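PDB 3EC6: general stress protein 26 from Bacillus anthracis, which is of unknown function but binds flavin-adenine dinucleotide and belongs to the pyridoxamine 5'-phosphate oxidase family of flavin-binding proteins. Local coordinates for residues R16-L20 with A31-F36; P60-L66 with I78-A84. Numbering follows the deposited sequence.

Contact 1: R16-L20 with A31-F36; sequences RTGVL and AFMMFF. With FAD (flavin-adenine dinucleotide), chain B.
Arg-16, Phe-35 and Leu-20 bury the most surface where 16-20 meets 31-36. Strands 17-20 and 31-34 run antiparallel, with axes 4.5 Å apart at closest and directions 133° apart. Thr-17/Met-34 and Val-19/Phe-32 are non-hydrogen-bonded pairs. Gly-18/Met-33 and Leu-20/Ala-31 are hydrogen-bonded pairs, each with two bonds: Gly-18 N to Met-33 O 2.8 Å, Met-33 N to Gly-18 O 3.0 Å, Leu-20 N to Ala-31 O 2.8 Å, Ala-31 N to Leu-20 O 3.0 Å. At the open end Phe-35 N binds Arg-16 O at 2.7 Å. The Arg-16 side chain runs along Phe-36, with Arg-16 CD 3.7 Å from Phe-36 CE1. This is a beta hairpin of the flavin-binding split barrel. Phe-35 (chi1 m) sets its ring edge under Gly-18, with Phe-35 CE2 3.6 Å from Gly-18 C; a CB there would be tight. Leu-20 (chi1 t, chi2 p) meets the same ring: Leu-20 CB lies 4.0 Å from Phe-35 CZ and 3.9 Å from Met-33 CG. Leu-20 and Phe-35 also pack on Ile-118. On the other face, Val-19 CG2 lies 3.9 Å from Phe-32 CE1, and Phe-32 meets Tyr-77 of the second subunit edge-to-face. Met-33 and Met-34 are selenomethionines. The backbone of 31-36 binds FAD: Met-34 N donates to O4 of the flavin ring at 3.1 Å, and the ribityl hydroxyl O2' donates to Phe-32 O at 2.7 Å.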
loop_
_atom_site.group_PDB
_atom_site.type_symbol
_atom_site.label_atom_id
_atom_site.label_comp_id
_atom_site.label_asym_id
_atom_site.label_seq_id
_atom_site.Cartn_x
_atom_site.Cartn_y
_atom_site.Cartn_z
ATOM N N ARG A 16 -0.815 -13.456 6.133
ATOM C CA ARG A 16 0.491 -13.117 5.608
ATOM C C ARG A 16 0.500 -11.958 4.581
ATOM O O ARG A 16 1.535 -11.363 4.374
ATOM C CB ARG A 16 1.135 -14.376 4.991
ATOM C CG ARG A 16 2.009 -15.178 5.971
ATOM C CD ARG A 16 2.713 -16.335 5.295
ATOM N NE ARG A 16 3.084 -17.301 6.323
ATOM C CZ ARG A 16 2.422 -18.438 6.541
ATOM N NH1 ARG A 16 1.411 -18.782 5.736
ATOM N NH2 ARG A 16 2.804 -19.266 7.536
ATOM N N THR A 17 -0.617 -11.658 3.920
ATOM C CA THR A 17 -0.581 -10.677 2.801
ATOM C C THR A 17 -0.641 -9.255 3.312
ATOM O O THR A 17 -1.540 -8.916 4.062
ATOM C CB THR A 17 -1.671 -10.885 1.708
ATOM O OG1 THR A 17 -1.575 -12.227 1.191
ATOM C CG2 THR A 17 -1.463 -9.881 0.596
ATOM N N GLY A 18 0.329 -8.444 2.919
ATOM C CA GLY A 18 0.377 -7.035 3.280
ATOM C C GLY A 18 0.776 -6.223 2.063
ATOM O O GLY A 18 0.798 -6.739 0.927
ATOM N N VAL A 19 1.175 -4.973 2.300
ATOM C CA VAL A 19 1.605 -4.083 1.225
ATOM C C VAL A 19 3.023 -3.633 1.497
ATOM O O VAL A 19 3.293 -3.163 2.604
ATOM C CB VAL A 19 0.712 -2.833 1.180
ATOM C CG1 VAL A 19 1.162 -1.921 0.083
ATOM C CG2 VAL A 19 -0.794 -3.269 0.958
ATOM N N LEU A 20 3.913 -3.800 0.515
ATOM C CA LEU A 20 5.284 -3.297 0.621
ATOM C C LEU A 20 5.405 -2.081 -0.275
ATOM O O LEU A 20 5.199 -2.194 -1.507
ATOM C CB LEU A 20 6.239 -4.390 0.107
ATOM C CG LEU A 20 7.730 -3.999 0.029
ATOM C CD1 LEU A 20 8.295 -3.602 1.424
ATOM C CD2 LEU A 20 8.600 -5.155 -0.564
ATOM N N ALA A 31 3.121 -2.734 -3.603
ATOM C CA ALA A 31 2.761 -4.048 -4.147
ATOM C C ALA A 31 2.249 -4.908 -2.998
ATOM O O ALA A 31 2.752 -4.830 -1.864
ATOM C CB ALA A 31 3.982 -4.715 -4.797
ATOM N N PHE A 32 1.261 -5.741 -3.285
ATOM C CA PHE A 32 0.886 -6.805 -2.343
ATOM C C PHE A 32 2.014 -7.825 -2.294
ATOM O O PHE A 32 2.555 -8.218 -3.329
ATOM C CB PHE A 32 -0.450 -7.476 -2.769
ATOM C CG PHE A 32 -1.605 -6.514 -2.782
ATOM C CD1 PHE A 32 -2.105 -6.030 -1.583
ATOM C CD2 PHE A 32 -2.162 -6.064 -3.998
ATOM C CE1 PHE A 32 -3.151 -5.115 -1.569
ATOM C CE2 PHE A 32 -3.236 -5.157 -3.985
ATOM C CZ PHE A 32 -3.722 -4.705 -2.774
HETATM N N MSE A 33 2.326 -8.302 -1.096
HETATM C CA MSE A 33 3.405 -9.289 -0.882
HETATM C C MSE A 33 3.009 -10.139 0.340
HETATM O O MSE A 33 2.311 -9.640 1.263
HETATM C CB MSE A 33 4.801 -8.661 -0.639
HETATM C CG MSE A 33 5.199 -7.656 -1.716
HETATM SE SE MSE A 33 5.605 -8.486 -3.391
HETATM C CE MSE A 33 7.503 -8.512 -3.331
HETATM N N MSE A 34 3.398 -11.418 0.337
HETATM C CA MSE A 34 3.295 -12.259 1.531
HETATM C C MSE A 34 4.456 -11.963 2.471
HETATM O O MSE A 34 5.608 -11.914 2.058
HETATM C CB MSE A 34 3.350 -13.726 1.127
HETATM C CG MSE A 34 2.235 -14.008 0.222
HETATM SE SE MSE A 34 2.132 -15.868 -0.270
HETATM C CE MSE A 34 3.157 -16.582 1.149
ATOM N N PHE A 35 4.158 -11.815 3.754
ATOM C CA PHE A 35 5.209 -11.507 4.723
ATOM C C PHE A 35 5.507 -12.640 5.678
ATOM O O PHE A 35 4.582 -13.174 6.338
ATOM C CB PHE A 35 4.823 -10.239 5.547
ATOM C CG PHE A 35 4.936 -8.977 4.771
ATOM C CD1 PHE A 35 6.091 -8.197 4.844
ATOM C CD2 PHE A 35 3.875 -8.589 3.910
ATOM C CE1 PHE A 35 6.193 -6.989 4.067
ATOM C CE2 PHE A 35 4.018 -7.405 3.123
ATOM C CZ PHE A 35 5.152 -6.616 3.210
ATOM N N PHE A 36 6.800 -12.943 5.829
ATOM C CA PHE A 36 7.287 -13.856 6.885
ATOM C C PHE A 36 8.074 -13.072 7.907
ATOM O O PHE A 36 8.227 -11.869 7.781
ATOM C CB PHE A 36 8.212 -14.913 6.241
ATOM C CG PHE A 36 7.597 -15.559 5.061
ATOM C CD1 PHE A 36 6.729 -16.612 5.219
ATOM C CD2 PHE A 36 7.814 -15.041 3.783
ATOM C CE1 PHE A 36 6.094 -17.198 4.091
ATOM C CE2 PHE A 36 7.200 -15.629 2.644
ATOM C CZ PHE A 36 6.351 -16.695 2.807
HETATM P PA FAD B . 7.773 -6.290 -11.369
HETATM O O1A FAD B . 9.292 -6.228 -11.294
HETATM O O2A FAD B . 7.242 -7.576 -11.974
HETATM O O5B FAD B . 7.161 -5.123 -12.345
HETATM C C5B FAD B . 5.762 -4.961 -12.330
HETATM C C4B FAD B . 5.576 -3.519 -11.905
HETATM O O4B FAD B . 5.976 -2.673 -13.003
HETATM C C3B FAD B . 4.110 -3.259 -11.573
HETATM O O3B FAD B . 3.899 -3.245 -10.162
HETATM C C2B FAD B . 3.825 -1.959 -12.326
HETATM O O2B FAD B . 4.018 -0.841 -11.475
HETATM C C1B FAD B . 4.866 -1.910 -13.447
HETATM N N9A FAD B . 4.339 -2.506 -14.700
HETATM C C8A FAD B . 3.360 -3.470 -14.792
HETATM N N7A FAD B . 3.143 -3.751 -16.100
HETATM C C5A FAD B . 3.972 -2.999 -16.848
HETATM C C6A FAD B . 4.134 -2.918 -18.230
HETATM N N6A FAD B . 3.193 -3.451 -19.024
HETATM N N1A FAD B . 5.069 -2.025 -18.725
HETATM C C2A FAD B . 5.827 -1.237 -17.861
HETATM N N3A FAD B . 5.655 -1.330 -16.483
HETATM C C4A FAD B . 4.736 -2.206 -15.987
HETATM N N1 FAD B . 5.137 -11.319 -5.642
HETATM C C2 FAD B . 6.282 -11.815 -5.054
HETATM O O2 FAD B . 7.296 -11.778 -5.757
HETATM N N3 FAD B . 6.286 -12.264 -3.754
HETATM C C4 FAD B . 5.124 -12.276 -3.012
HETATM O O4 FAD B . 5.141 -12.695 -1.819
HETATM C C4X FAD B . 3.925 -11.839 -3.612
HETATM N N5 FAD B . 2.754 -11.867 -2.872
HETATM C C5X FAD B . 1.583 -11.436 -3.480
HETATM C C6 FAD B . 0.406 -11.500 -2.710
HETATM C C7 FAD B . -0.766 -11.033 -3.314
HETATM C C7M FAD B . -2.039 -11.103 -2.505
HETATM C C8 FAD B . -0.765 -10.526 -4.632
HETATM C C8M FAD B . -2.021 -9.989 -5.301
HETATM C C9 FAD B . 0.426 -10.425 -5.362
HETATM C C9A FAD B . 1.617 -10.902 -4.782
HETATM N N10 FAD B . 2.805 -10.836 -5.500
HETATM C C10 FAD B . 3.967 -11.335 -4.911
HETATM C "C1'" FAD B . 2.943 -10.175 -6.832
HETATM C "C2'" FAD B . 3.442 -8.724 -6.756
HETATM O "O2'" FAD B . 2.548 -7.913 -5.987
HETATM C "C3'" FAD B . 3.455 -8.162 -8.179
HETATM O "O3'" FAD B . 4.300 -9.031 -8.954
HETATM C "C4'" FAD B . 3.982 -6.734 -8.219
HETATM O "O4'" FAD B . 3.742 -6.099 -9.516
HETATM C "C5'" FAD B . 5.491 -6.713 -7.920
HETATM O "O5'" FAD B . 5.961 -5.377 -8.027
HETATM P P FAD B . 7.396 -5.227 -8.746
HETATM O O1P FAD B . 7.692 -3.768 -9.073
HETATM O O2P FAD B . 8.478 -5.997 -8.044
HETATM O O3P FAD B . 6.954 -6.034 -10.057
#

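Contact 2: P60-L66 with I78-A84; sequences PNVHVLL and IEVEGLA. With FAD (flavin-adenine dinucleotide), chain C.
This is an antiparallel beta-hairpin contact between strands 61-66 and 77-87, in the sheet between strands 17-24 and 113-126. The two segments run at 166°, with axes 4.6 Å apart at closest. Val-62/Gly-82, Val-64/Val-80 and Leu-66/Ile-78 are hydrogen-bonded pairs. Val-64 and Val-80 exchange two N-to-O bonds of 2.8 Å each. Leu-66 N to Ile-78 O is 3.1 Å and Ile-78 N to Leu-66 O 2.9 Å. Val-62 N to Gly-82 O is 2.9 Å, and the return bond, Gly-82 N to Val-62 O, is weak at 3.3 Å. Ala-84 N reaches Pro-60 O at 2.8 Å. Val-64 CB and Val-80 CB pack at 3.9 Å. On the opposite face His-63 (chi1 t) gives its NE2 to Glu-79 OE1 at 2.9 Å. Glu-79 (chi1 m, chi2 t) accepts FAD O2B on OE1 at 3.0 Å and FAD O3B on OE2 at 2.7 Å. A strand carboxylate hydrogen-bonded to both ribose hydroxyls and to a histidine marks the adenosine side of this FAD pocket.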
loop_
_atom_site.group_PDB
_atom_site.type_symbol
_atom_site.label_atom_id
_atom_site.label_comp_id
_atom_site.label_asym_id
_atom_site.label_seq_id
_atom_site.Cartn_x
_atom_site.Cartn_y
_atom_site.Cartn_z
ATOM N N PRO A 60 16.895 2.549 0.273
ATOM C CA PRO A 60 16.561 1.373 1.072
ATOM C C PRO A 60 15.336 1.523 2.010
ATOM O O PRO A 60 14.955 0.550 2.677
ATOM C CB PRO A 60 17.821 1.180 1.956
ATOM C CG PRO A 60 18.355 2.524 2.170
ATOM C CD PRO A 60 18.053 3.299 0.816
ATOM N N ASN A 61 14.761 2.725 2.062
ATOM C CA ASN A 61 13.642 2.985 3.001
ATOM C C ASN A 61 12.367 2.389 2.460
ATOM O O ASN A 61 12.017 2.628 1.303
ATOM C CB ASN A 61 13.425 4.481 3.153
ATOM C CG ASN A 61 14.592 5.154 3.819
ATOM O OD1 ASN A 61 15.486 5.673 3.139
ATOM N ND2 ASN A 61 14.612 5.118 5.114
ATOM N N VAL A 62 11.723 1.584 3.293
ATOM C CA VAL A 62 10.462 0.929 2.867
ATOM C C VAL A 62 9.413 1.098 3.924
ATOM O O VAL A 62 9.679 1.481 5.054
ATOM C CB VAL A 62 10.667 -0.598 2.610
ATOM C CG1 VAL A 62 11.716 -0.796 1.512
ATOM C CG2 VAL A 62 11.036 -1.362 3.893
ATOM N N HIS A 63 8.177 0.863 3.532
ATOM C CA HIS A 63 7.037 1.018 4.435
ATOM C C HIS A 63 6.169 -0.225 4.234
ATOM O O HIS A 63 6.006 -0.698 3.106
ATOM C CB HIS A 63 6.286 2.286 4.047
ATOM C CG HIS A 63 5.127 2.598 4.930
ATOM N ND1 HIS A 63 3.881 2.028 4.718
ATOM C CD2 HIS A 63 5.032 3.331 6.059
ATOM C CE1 HIS A 63 3.051 2.459 5.652
ATOM N NE2 HIS A 63 3.717 3.253 6.483
ATOM N N VAL A 64 5.652 -0.787 5.316
ATOM C CA VAL A 64 4.784 -1.982 5.280
ATOM C C VAL A 64 3.477 -1.686 5.984
ATOM O O VAL A 64 3.480 -1.128 7.046
ATOM C CB VAL A 64 5.494 -3.176 5.965
ATOM C CG1 VAL A 64 4.554 -4.377 6.078
ATOM C CG2 VAL A 64 6.748 -3.562 5.206
ATOM N N LEU A 65 2.371 -2.094 5.353
ATOM C CA LEU A 65 1.044 -2.162 5.976
ATOM C C LEU A 65 0.710 -3.632 6.068
ATOM O O LEU A 65 0.793 -4.368 5.075
ATOM C CB LEU A 65 -0.060 -1.453 5.160
ATOM C CG LEU A 65 0.144 0.019 4.963
ATOM C CD1 LEU A 65 -0.932 0.505 4.004
ATOM C CD2 LEU A 65 -0.103 0.691 6.330
ATOM N N LEU A 66 0.363 -4.102 7.272
ATOM C CA LEU A 66 0.113 -5.563 7.446
ATOM C C LEU A 66 -0.930 -5.815 8.521
ATOM O O LEU A 66 -0.905 -5.195 9.570
ATOM C CB LEU A 66 1.423 -6.281 7.841
ATOM C CG LEU A 66 1.403 -7.797 8.058
ATOM C CD1 LEU A 66 1.178 -8.505 6.719
ATOM C CD2 LEU A 66 2.748 -8.224 8.633
ATOM N N ILE A 78 -0.786 -3.110 11.542
ATOM C CA ILE A 78 0.465 -2.396 11.868
ATOM C C ILE A 78 1.019 -1.662 10.648
ATOM O O ILE A 78 0.725 -2.007 9.485
ATOM C CB ILE A 78 1.573 -3.316 12.444
ATOM C CG1 ILE A 78 2.000 -4.370 11.413
ATOM C CG2 ILE A 78 1.149 -3.959 13.808
ATOM C CD1 ILE A 78 3.216 -5.183 11.923
ATOM N N GLU A 79 1.823 -0.653 10.922
ATOM C CA GLU A 79 2.590 0.014 9.875
ATOM C C GLU A 79 4.028 -0.105 10.310
ATOM O O GLU A 79 4.338 0.082 11.494
ATOM C CB GLU A 79 2.341 1.521 9.882
ATOM C CG GLU A 79 1.077 1.983 9.408
ATOM C CD GLU A 79 1.158 3.527 9.277
ATOM O OE1 GLU A 79 2.186 4.068 8.774
ATOM O OE2 GLU A 79 0.183 4.175 9.687
ATOM N N VAL A 80 4.902 -0.435 9.386
ATOM C CA VAL A 80 6.325 -0.621 9.718
ATOM C C VAL A 80 7.140 0.285 8.816
ATOM O O VAL A 80 6.910 0.308 7.615
ATOM C CB VAL A 80 6.756 -2.085 9.494
ATOM C CG1 VAL A 80 8.244 -2.256 9.770
ATOM C CG2 VAL A 80 5.827 -3.091 10.271
ATOM N N GLU A 81 8.047 1.058 9.416
ATOM C CA GLU A 81 9.063 1.843 8.681
ATOM C C GLU A 81 10.432 1.264 8.977
ATOM O O GLU A 81 10.762 0.984 10.127
ATOM C CB GLU A 81 9.104 3.303 9.143
ATOM C CG GLU A 81 7.779 4.055 9.018
ATOM C CD GLU A 81 7.798 5.376 9.765
ATOM O OE1 GLU A 81 8.866 5.825 10.241
ATOM O OE2 GLU A 81 6.730 5.984 9.897
ATOM N N GLY A 82 11.224 1.033 7.943
ATOM C CA GLY A 82 12.589 0.542 8.192
ATOM C C GLY A 82 13.368 0.486 6.893
ATOM O O GLY A 82 12.856 0.897 5.860
ATOM N N LEU A 83 14.611 0.032 6.976
ATOM C CA LEU A 83 15.480 -0.151 5.805
ATOM C C LEU A 83 15.522 -1.608 5.382
ATOM O O LEU A 83 15.547 -2.515 6.212
ATOM C CB LEU A 83 16.894 0.366 6.095
ATOM C CG LEU A 83 17.124 1.875 5.953
ATOM C CD1 LEU A 83 16.346 2.685 6.997
ATOM C CD2 LEU A 83 18.609 2.192 6.043
ATOM N N ALA A 84 15.493 -1.817 4.071
ATOM C CA ALA A 84 15.506 -3.119 3.483
ATOM C C ALA A 84 16.879 -3.454 2.901
ATOM O O ALA A 84 17.675 -2.575 2.511
ATOM C CB ALA A 84 14.446 -3.137 2.368
HETATM P PA FAD C . -2.033 11.315 9.853
HETATM O O1A FAD C . -1.860 12.734 9.331
HETATM O O2A FAD C . -3.133 11.174 10.889
HETATM O O5B FAD C . -0.695 10.784 10.637
HETATM C C5B FAD C . -0.669 9.420 10.985
HETATM C C4B FAD C . 0.567 8.897 10.282
HETATM O O4B FAD C . 1.726 9.415 10.969
HETATM C C3B FAD C . 0.589 7.373 10.332
HETATM O O3B FAD C . 0.177 6.814 9.085
HETATM C C2B FAD C . 2.020 7.075 10.782
HETATM O O2B FAD C . 2.858 6.861 9.659
HETATM C C1B FAD C . 2.482 8.342 11.506
HETATM N N9A FAD C . 2.226 8.254 12.966
HETATM C C8A FAD C . 1.246 7.503 13.575
HETATM N N7A FAD C . 1.336 7.672 14.918
HETATM C C5A FAD C . 2.342 8.526 15.180
HETATM C C6A FAD C . 2.831 9.016 16.390
HETATM N N6A FAD C . 2.468 8.406 17.529
HETATM N N1A FAD C . 3.909 9.885 16.354
HETATM C C2A FAD C . 4.479 10.259 15.139
HETATM N N3A FAD C . 3.978 9.764 13.938
HETATM C C4A FAD C . 2.918 8.907 13.965
HETATM N N1 FAD C . -8.711 8.189 6.586
HETATM C C2 FAD C . -9.251 9.215 5.838
HETATM O O2 FAD C . -8.924 10.353 6.187
HETATM N N3 FAD C . -10.053 8.966 4.749
HETATM C C4 FAD C . -10.382 7.674 4.401
HETATM O O4 FAD C . -11.123 7.458 3.399
HETATM C C4X FAD C . -9.900 6.609 5.190
HETATM N N5 FAD C . -10.243 5.310 4.850
HETATM C C5X FAD C . -9.763 4.275 5.641
HETATM C C6 FAD C . -10.150 2.970 5.284
HETATM C C7 FAD C . -9.635 1.927 6.062
HETATM C C7M FAD C . -10.049 0.521 5.698
HETATM C C8 FAD C . -8.773 2.177 7.151
HETATM C C8M FAD C . -8.181 1.058 7.996
HETATM C C9 FAD C . -8.360 3.480 7.458
HETATM C C9A FAD C . -8.876 4.548 6.699
HETATM N N10 FAD C . -8.500 5.851 7.004
HETATM C C10 FAD C . -9.041 6.892 6.252
HETATM C "C1'" FAD C . -7.474 6.208 8.029
HETATM C "C2'" FAD C . -6.068 6.425 7.449
HETATM O "O2'" FAD C . -5.596 5.245 6.792
HETATM C "C3'" FAD C . -5.122 6.704 8.619
HETATM O "O3'" FAD C . -5.652 7.847 9.311
HETATM C "C4'" FAD C . -3.701 6.979 8.145
HETATM O "O4'" FAD C . -2.744 6.973 9.253
HETATM C "C5'" FAD C . -3.632 8.340 7.429
HETATM O "O5'" FAD C . -2.286 8.595 7.057
HETATM P P FAD C . -1.808 10.119 7.270
HETATM O O1P FAD C . -0.296 10.242 7.120
HETATM O O2P FAD C . -2.648 11.101 6.504
HETATM O O3P FAD C . -2.240 10.161 8.812
#

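How the contacts relate
Contacts 1 and 2 are hairpins of one sheet, with centres about 11 Å apart; contact 1 closes along the chain before contact 2 opens. Strands 17-24 and 61-66 lie side by side and join them. Val-19 N sits 2.9 Å from Leu-65 O, a probable hydrogen bond. Phe-35 CE1 packs 3.7 Å from Val-64 CG2, and Leu-20 touches Val-62 and Val-64, so apolar faces of both contacts merge. The methyl Leu-66 CD1 packs on the backbone, 3.7 Å from Arg-16 O. Within one chain the two contacts serve different cofactors. The FAD on 31-36 is also held by Glu-79 of the second subunit, and the FAD held by Glu-79 here binds Phe-32 O of the second subunit. Each pocket therefore spans the dimer interface.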